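Local coordinates for laminin subunit ALPHA-1 (Mus musculus, PDB 2JD4), which forms part of the basement membrane protein laminin-111, its LG4-5 domain pair carrying magnesium sites and probably anchoring laminin to cell surfaces, at residues R44-L49 and T107-Y112; L81-D86 and R115-T120. The protein carries 4 engineered substitutions. One frame throughout, in Å; residues are numbered along the deposited sequence.

Interaction 1. Residues R44-L49 and T107-Y112; sequences RLQVQL and TVKTEY
Gln-46 CG stands anti to its backbone N (chi1 177°), whereas Glu-111 CG stands beside its own backbone N (chi1 -78°), and across this non-hydrogen-bonded pair the two methylenes meet, Gln-46 CG to Glu-111 CG at 3.4 Å. The side chains run next to each other in the same direction, with the amide and carboxylate planes turned 70° apart. An alanine at Glu-111 would probably open a gap beside Gln-46 CG, which loses the closest carbon packed against it. Lys-109 and Gln-48 cross obliquely on the same face, touching lightly where Lys-109 CE comes 4.2 Å from Gln-48 OE1. The other face is buried and mostly apolar. Thr-110 OG1 lies 3.6 Å from Val-47 CB, and its hydroxyl is hydrogen-bonded to the Tyr-61 OH. Leu-49 CD1 packs on Val-108 CB, and Leu-45 CB lies 3.9 Å from Tyr-112 CD2. The Tyr-112 ring runs past the backbone N atoms of Leu-45 and Arg-44, and its OH is hydrogen-bonded to the Arg-42 carbonyl. Three hydrogen-bonded pairs, Leu-45 with Tyr-112, Val-47 with Thr-110 and Leu-49 with Val-108, hold the backbones through six bonds, the Leu-45 N to Tyr-112 O bond measuring 2.8 Å. Between them CA-H...O contacts fill in, as from Lys-109 CA to Val-47 O at 3.1 Å. Asn-175 and Met-173 bond the far edge of 44-49. Side chains turned alternately to a polar and a buried face, on antiparallel neighbours, are those of a sheet in the laminin G beta-sandwich, related to the concanavalin fold.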
loop_
_atom_site.group_PDB
_atom_site.type_symbol
_atom_site.label_atom_id
_atom_site.label_comp_id
_atom_site.label_asym_id
_atom_site.label_seq_id
_atom_site.Cartn_x
_atom_site.Cartn_y
_atom_site.Cartn_z
ATOM N N ARG A 44 -6.902 9.129 -32.132
ATOM C CA ARG A 44 -7.017 7.759 -31.654
ATOM C C ARG A 44 -6.018 7.436 -30.551
ATOM O O ARG A 44 -4.821 7.696 -30.685
ATOM C CB ARG A 44 -6.829 6.792 -32.828
ATOM C CG ARG A 44 -6.854 5.317 -32.461
ATOM C CD ARG A 44 -6.896 4.452 -33.713
ATOM N NE ARG A 44 -5.737 4.657 -34.580
ATOM C CZ ARG A 44 -4.509 4.233 -34.300
ATOM N NH1 ARG A 44 -4.275 3.577 -33.171
ATOM N NH2 ARG A 44 -3.514 4.460 -35.149
ATOM N N LEU A 45 -6.528 6.882 -29.454
ATOM C CA LEU A 45 -5.689 6.492 -28.325
ATOM C C LEU A 45 -6.104 5.107 -27.856
ATOM O O LEU A 45 -7.150 4.945 -27.226
ATOM C CB LEU A 45 -5.829 7.489 -27.168
ATOM C CG LEU A 45 -5.081 7.133 -25.870
ATOM C CD1 LEU A 45 -3.575 7.196 -26.099
ATOM C CD2 LEU A 45 -5.491 8.089 -24.752
ATOM N N GLN A 46 -5.298 4.103 -28.186
ATOM C CA GLN A 46 -5.581 2.738 -27.765
ATOM C C GLN A 46 -4.432 2.247 -26.905
ATOM O O GLN A 46 -3.294 2.153 -27.367
ATOM C CB GLN A 46 -5.740 1.790 -28.956
ATOM C CG GLN A 46 -5.955 0.335 -28.518
ATOM C CD GLN A 46 -5.898 -0.664 -29.669
ATOM O OE1 GLN A 46 -6.771 -0.682 -30.543
ATOM N NE2 GLN A 46 -4.863 -1.500 -29.675
ATOM N N VAL A 47 -4.736 1.936 -25.654
ATOM C CA VAL A 47 -3.722 1.454 -24.732
ATOM C C VAL A 47 -4.065 0.047 -24.260
ATOM O O VAL A 47 -5.207 -0.241 -23.886
ATOM C CB VAL A 47 -3.604 2.374 -23.499
ATOM C CG1 VAL A 47 -2.506 1.866 -22.567
ATOM C CG2 VAL A 47 -3.307 3.806 -23.938
ATOM N N GLN A 48 -3.076 -0.834 -24.293
ATOM C CA GLN A 48 -3.272 -2.200 -23.841
ATOM C C GLN A 48 -2.147 -2.519 -22.864
ATOM O O GLN A 48 -0.982 -2.229 -23.134
ATOM C CB GLN A 48 -3.238 -3.170 -25.025
ATOM C CG GLN A 48 -3.711 -4.567 -24.690
ATOM C CD GLN A 48 -3.711 -5.484 -25.901
ATOM O OE1 GLN A 48 -4.210 -5.119 -26.968
ATOM N NE2 GLN A 48 -3.153 -6.681 -25.742
ATOM N N LEU A 49 -2.504 -3.111 -21.727
ATOM C CA LEU A 49 -1.518 -3.455 -20.704
ATOM C C LEU A 49 -2.026 -4.614 -19.859
ATOM O O LEU A 49 -3.183 -4.988 -19.956
ATOM C CB LEU A 49 -1.238 -2.234 -19.819
ATOM C CG LEU A 49 -2.408 -1.571 -19.083
ATOM C CD1 LEU A 49 -2.680 -2.310 -17.776
ATOM C CD2 LEU A 49 -2.076 -0.117 -18.800
ATOM N N THR A 107 -5.818 -8.480 -18.471
ATOM C CA THR A 107 -5.414 -7.696 -19.628
ATOM C C THR A 107 -6.428 -6.560 -19.697
ATOM O O THR A 107 -7.628 -6.786 -19.542
ATOM C CB THR A 107 -5.465 -8.520 -20.926
ATOM O OG1 THR A 107 -6.806 -8.968 -21.154
ATOM C CG2 THR A 107 -4.543 -9.724 -20.820
ATOM N N VAL A 108 -5.946 -5.342 -19.905
ATOM C CA VAL A 108 -6.823 -4.177 -19.959
ATOM C C VAL A 108 -6.591 -3.364 -21.221
ATOM O O VAL A 108 -5.461 -3.208 -21.670
ATOM C CB VAL A 108 -6.591 -3.266 -18.735
ATOM C CG1 VAL A 108 -7.395 -1.975 -18.881
ATOM C CG2 VAL A 108 -6.992 -4.010 -17.454
ATOM N N LYS A 109 -7.672 -2.850 -21.793
ATOM C CA LYS A 109 -7.577 -2.045 -22.997
ATOM C C LYS A 109 -8.507 -0.840 -22.887
ATOM O O LYS A 109 -9.661 -0.979 -22.487
ATOM C CB LYS A 109 -7.961 -2.886 -24.221
ATOM C CG LYS A 109 -7.811 -2.159 -25.549
ATOM C CD LYS A 109 -8.651 -2.819 -26.641
ATOM C CE LYS A 109 -8.304 -4.284 -26.838
ATOM N NZ LYS A 109 -9.194 -4.910 -27.862
ATOM N N THR A 110 -7.997 0.345 -23.210
ATOM C CA THR A 110 -8.810 1.554 -23.182
ATOM C C THR A 110 -8.729 2.122 -24.589
ATOM O O THR A 110 -7.643 2.239 -25.158
ATOM C CB THR A 110 -8.298 2.599 -22.157
ATOM O OG1 THR A 110 -6.980 3.033 -22.509
ATOM C CG2 THR A 110 -8.276 2.001 -20.753
ATOM N N GLU A 111 -9.877 2.475 -25.155
ATOM C CA GLU A 111 -9.889 2.980 -26.515
ATOM C C GLU A 111 -10.740 4.192 -26.819
ATOM O O GLU A 111 -11.942 4.196 -26.585
ATOM C CB GLU A 111 -10.315 1.874 -27.477
ATOM C CG GLU A 111 -9.244 0.872 -27.815
ATOM C CD GLU A 111 -9.712 -0.111 -28.865
ATOM O OE1 GLU A 111 -10.080 -1.248 -28.497
ATOM O OE2 GLU A 111 -9.727 0.266 -30.057
ATOM N N TYR A 112 -10.081 5.212 -27.351
ATOM C CA TYR A 112 -10.728 6.431 -27.798
ATOM C C TYR A 112 -10.455 6.404 -29.298
ATOM O O TYR A 112 -9.300 6.413 -29.720
ATOM C CB TYR A 112 -10.071 7.668 -27.190
ATOM C CG TYR A 112 -10.099 8.886 -28.104
ATOM C CD1 TYR A 112 -11.296 9.345 -28.663
ATOM C CD2 TYR A 112 -8.924 9.569 -28.418
ATOM C CE1 TYR A 112 -11.315 10.457 -29.522
ATOM C CE2 TYR A 112 -8.930 10.681 -29.272
ATOM C CZ TYR A 112 -10.128 11.117 -29.821
ATOM O OH TYR A 112 -10.130 12.207 -30.669
#

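Interaction 2. Residues L81-D86 and R115-T120; sequences LHFMFD and RKAFMT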
loop_
_atom_site.group_PDB
_atom_site.type_symbol
_atom_site.label_atom_id
_atom_site.label_comp_id
_atom_site.label_asym_id
_atom_site.label_seq_id
_atom_site.Cartn_x
_atom_site.Cartn_y
_atom_site.Cartn_z
ATOM N N LEU A 81 -12.268 -0.172 -12.652
ATOM C CA LEU A 81 -11.643 0.731 -13.615
ATOM C C LEU A 81 -12.498 1.851 -14.203
ATOM O O LEU A 81 -13.671 1.652 -14.533
ATOM C CB LEU A 81 -11.051 -0.094 -14.762
ATOM C CG LEU A 81 -9.961 -1.096 -14.372
ATOM C CD1 LEU A 81 -9.594 -1.979 -15.568
ATOM C CD2 LEU A 81 -8.746 -0.332 -13.870
ATOM N N HIS A 82 -11.878 3.022 -14.346
ATOM C CA HIS A 82 -12.507 4.216 -14.917
ATOM C C HIS A 82 -11.542 4.855 -15.923
ATOM O O HIS A 82 -10.394 5.147 -15.588
ATOM C CB HIS A 82 -12.832 5.228 -13.809
ATOM C CG HIS A 82 -13.760 4.698 -12.763
ATOM N ND1 HIS A 82 -15.130 4.703 -12.911
ATOM C CD2 HIS A 82 -13.514 4.113 -11.566
ATOM C CE1 HIS A 82 -15.689 4.143 -11.852
ATOM N NE2 HIS A 82 -14.729 3.776 -11.021
ATOM N N PHE A 83 -12.021 5.065 -17.149
ATOM C CA PHE A 83 -11.239 5.662 -18.234
ATOM C C PHE A 83 -11.891 6.978 -18.643
ATOM O O PHE A 83 -13.072 6.999 -18.994
ATOM C CB PHE A 83 -11.206 4.688 -19.433
ATOM C CG PHE A 83 -10.685 5.286 -20.723
ATOM C CD1 PHE A 83 -9.510 6.035 -20.752
ATOM C CD2 PHE A 83 -11.350 5.045 -21.928
ATOM C CE1 PHE A 83 -8.998 6.535 -21.969
ATOM C CE2 PHE A 83 -10.851 5.536 -23.139
ATOM C CZ PHE A 83 -9.673 6.282 -23.162
ATOM N N MET A 84 -11.139 8.073 -18.592
ATOM C CA MET A 84 -11.696 9.365 -18.988
ATOM C C MET A 84 -10.677 10.273 -19.671
ATOM O O MET A 84 -9.467 10.185 -19.429
ATOM C CB MET A 84 -12.298 10.086 -17.772
ATOM C CG MET A 84 -11.291 10.707 -16.819
ATOM S SD MET A 84 -12.113 11.654 -15.495
ATOM C CE MET A 84 -12.646 10.327 -14.414
ATOM N N PHE A 85 -11.178 11.151 -20.530
ATOM C CA PHE A 85 -10.330 12.088 -21.260
ATOM C C PHE A 85 -11.129 13.336 -21.615
ATOM O O PHE A 85 -12.359 13.319 -21.590
ATOM C CB PHE A 85 -9.793 11.429 -22.540
ATOM C CG PHE A 85 -10.870 10.912 -23.458
ATOM C CD1 PHE A 85 -11.484 11.753 -24.382
ATOM C CD2 PHE A 85 -11.288 9.589 -23.380
ATOM C CE1 PHE A 85 -12.506 11.278 -25.220
ATOM C CE2 PHE A 85 -12.305 9.106 -24.210
ATOM C CZ PHE A 85 -12.913 9.955 -25.130
ATOM N N ASP A 86 -10.421 14.413 -21.934
ATOM C CA ASP A 86 -11.049 15.680 -22.315
ATOM C C ASP A 86 -10.262 16.189 -23.516
ATOM O O ASP A 86 -9.049 16.385 -23.426
ATOM C CB ASP A 86 -10.945 16.699 -21.174
ATOM C CG ASP A 86 -11.878 17.894 -21.357
ATOM O OD1 ASP A 86 -12.062 18.350 -22.505
ATOM O OD2 ASP A 86 -12.413 18.389 -20.341
ATOM N N ARG A 115 -15.295 9.154 -32.726
ATOM C CA ARG A 115 -16.270 9.824 -31.871
ATOM C C ARG A 115 -16.805 8.885 -30.794
ATOM O O ARG A 115 -17.825 9.166 -30.167
ATOM C CB ARG A 115 -17.433 10.348 -32.718
ATOM C CG ARG A 115 -17.100 11.568 -33.566
ATOM C CD ARG A 115 -17.202 12.850 -32.751
ATOM N NE ARG A 115 -15.910 13.347 -32.289
ATOM C CZ ARG A 115 -15.764 14.389 -31.475
ATOM N NH1 ARG A 115 -16.835 15.040 -31.031
ATOM N NH2 ARG A 115 -14.551 14.792 -31.118
ATOM N N LYS A 116 -16.113 7.769 -30.583
ATOM C CA LYS A 116 -16.526 6.788 -29.586
ATOM C C LYS A 116 -15.386 6.456 -28.621
ATOM O O LYS A 116 -14.228 6.790 -28.869
ATOM C CB LYS A 116 -17.001 5.503 -30.278
ATOM C CG LYS A 116 -18.356 5.604 -30.985
ATOM C CD LYS A 116 -18.337 6.580 -32.161
ATOM C CE LYS A 116 -17.413 6.112 -33.278
ATOM N NZ LYS A 116 -17.314 7.094 -34.398
ATOM N N ALA A 117 -15.728 5.806 -27.514
ATOM C CA ALA A 117 -14.746 5.405 -26.510
ATOM C C ALA A 117 -15.286 4.184 -25.776
ATOM O O ALA A 117 -16.489 4.084 -25.540
ATOM C CB ALA A 117 -14.500 6.545 -25.529
ATOM N N PHE A 118 -14.405 3.248 -25.431
ATOM C CA PHE A 118 -14.829 2.045 -24.720
ATOM C C PHE A 118 -13.673 1.360 -23.984
ATOM O O PHE A 118 -12.511 1.714 -24.172
ATOM C CB PHE A 118 -15.510 1.073 -25.692
ATOM C CG PHE A 118 -14.622 0.583 -26.801
ATOM C CD1 PHE A 118 -13.939 -0.625 -26.683
ATOM C CD2 PHE A 118 -14.462 1.332 -27.962
ATOM C CE1 PHE A 118 -13.109 -1.080 -27.709
ATOM C CE2 PHE A 118 -13.634 0.887 -28.993
ATOM C CZ PHE A 118 -12.957 -0.318 -28.866
ATOM N N MET A 119 -14.005 0.388 -23.139
ATOM C CA MET A 119 -12.999 -0.332 -22.359
ATOM C C MET A 119 -13.171 -1.834 -22.469
ATOM O O MET A 119 -14.278 -2.327 -22.675
ATOM C CB MET A 119 -13.105 0.028 -20.881
ATOM C CG MET A 119 -13.042 1.494 -20.558
ATOM S SD MET A 119 -13.223 1.693 -18.779
ATOM C CE MET A 119 -11.645 0.942 -18.246
ATOM N N THR A 120 -12.072 -2.559 -22.297
ATOM C CA THR A 120 -12.101 -4.014 -22.360
ATOM C C THR A 120 -11.234 -4.595 -21.247
ATOM O O THR A 120 -10.122 -4.126 -21.013
ATOM C CB THR A 120 -11.557 -4.534 -23.713
ATOM O OG1 THR A 120 -12.237 -3.878 -24.792
ATOM C CG2 THR A 120 -11.768 -6.035 -23.827
#
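Met-119 reaches from strand 116-121 to Phe-83 and Leu-81 on the facing strand, with no hydrogen bond between the two segments. From CB, its CG stands anti to the carbonyl carbon (chi1 -54°) and lies 3.9 Å from Phe-83 CB, with Phe-83 CD2 a little farther off. SD follows and rests against the same Phe-83 CB at 3.7 Å. A bend at chi3 (68°) then places the methyl CE by Leu-81, where CE meets Leu-81 CB at 3.7 Å while remaining in touch with Phe-83 CB. Met-119 also touches Val-94 of strand 91-95. Segments 81-86 and 116-120 run roughly antiparallel, at 157°, their axes 8.3 Å apart at closest approach, a separation bridged by side chains: they belong to the two opposed sheets of the laminin G beta-sandwich, and the contact is part of the hydrophobic filling between them. Next along, the Phe-83 ring lies obliquely to the Met-119 CG, to the Phe-118 carbonyl and to Ala-117 CB, the last 4.5 Å from Phe-83 CE2. Ala-117 is small, yet its methyl is well covered: it comes in the plane of the Phe-85 ring at the ring edge, 3.6 Å from Phe-85 CE2 and 3.8 Å from Phe-85 CZ. Tyr-112 and Thr-110 of strand 106-113 border the rings of Phe-85 and Phe-83 in turn.

In the fold
Interaction 1 joins neighbouring strands within one sheet; interaction 2 spans the gap from that sheet to the opposing one. Their centres lie about 9 Å apart, and strands 106-113 and 116-121, consecutive in the chain, connect them: Lys-109 N probably bonds to Thr-120 O, and Phe-118 N to Glu-111 O. The chemistry follows the place. Backbone hydrogen bonds dominate 44-49 with 107-112, which has a partly exposed polar face, while 81-86 with 115-120 is buried and rests mainly on apolar side chains, with no hydrogen bond between the segments. The inward face of interaction 1 borders the same core, where Phe-83 CE2 packs near Glu-111 N and Ala-117 CB against Glu-111 O.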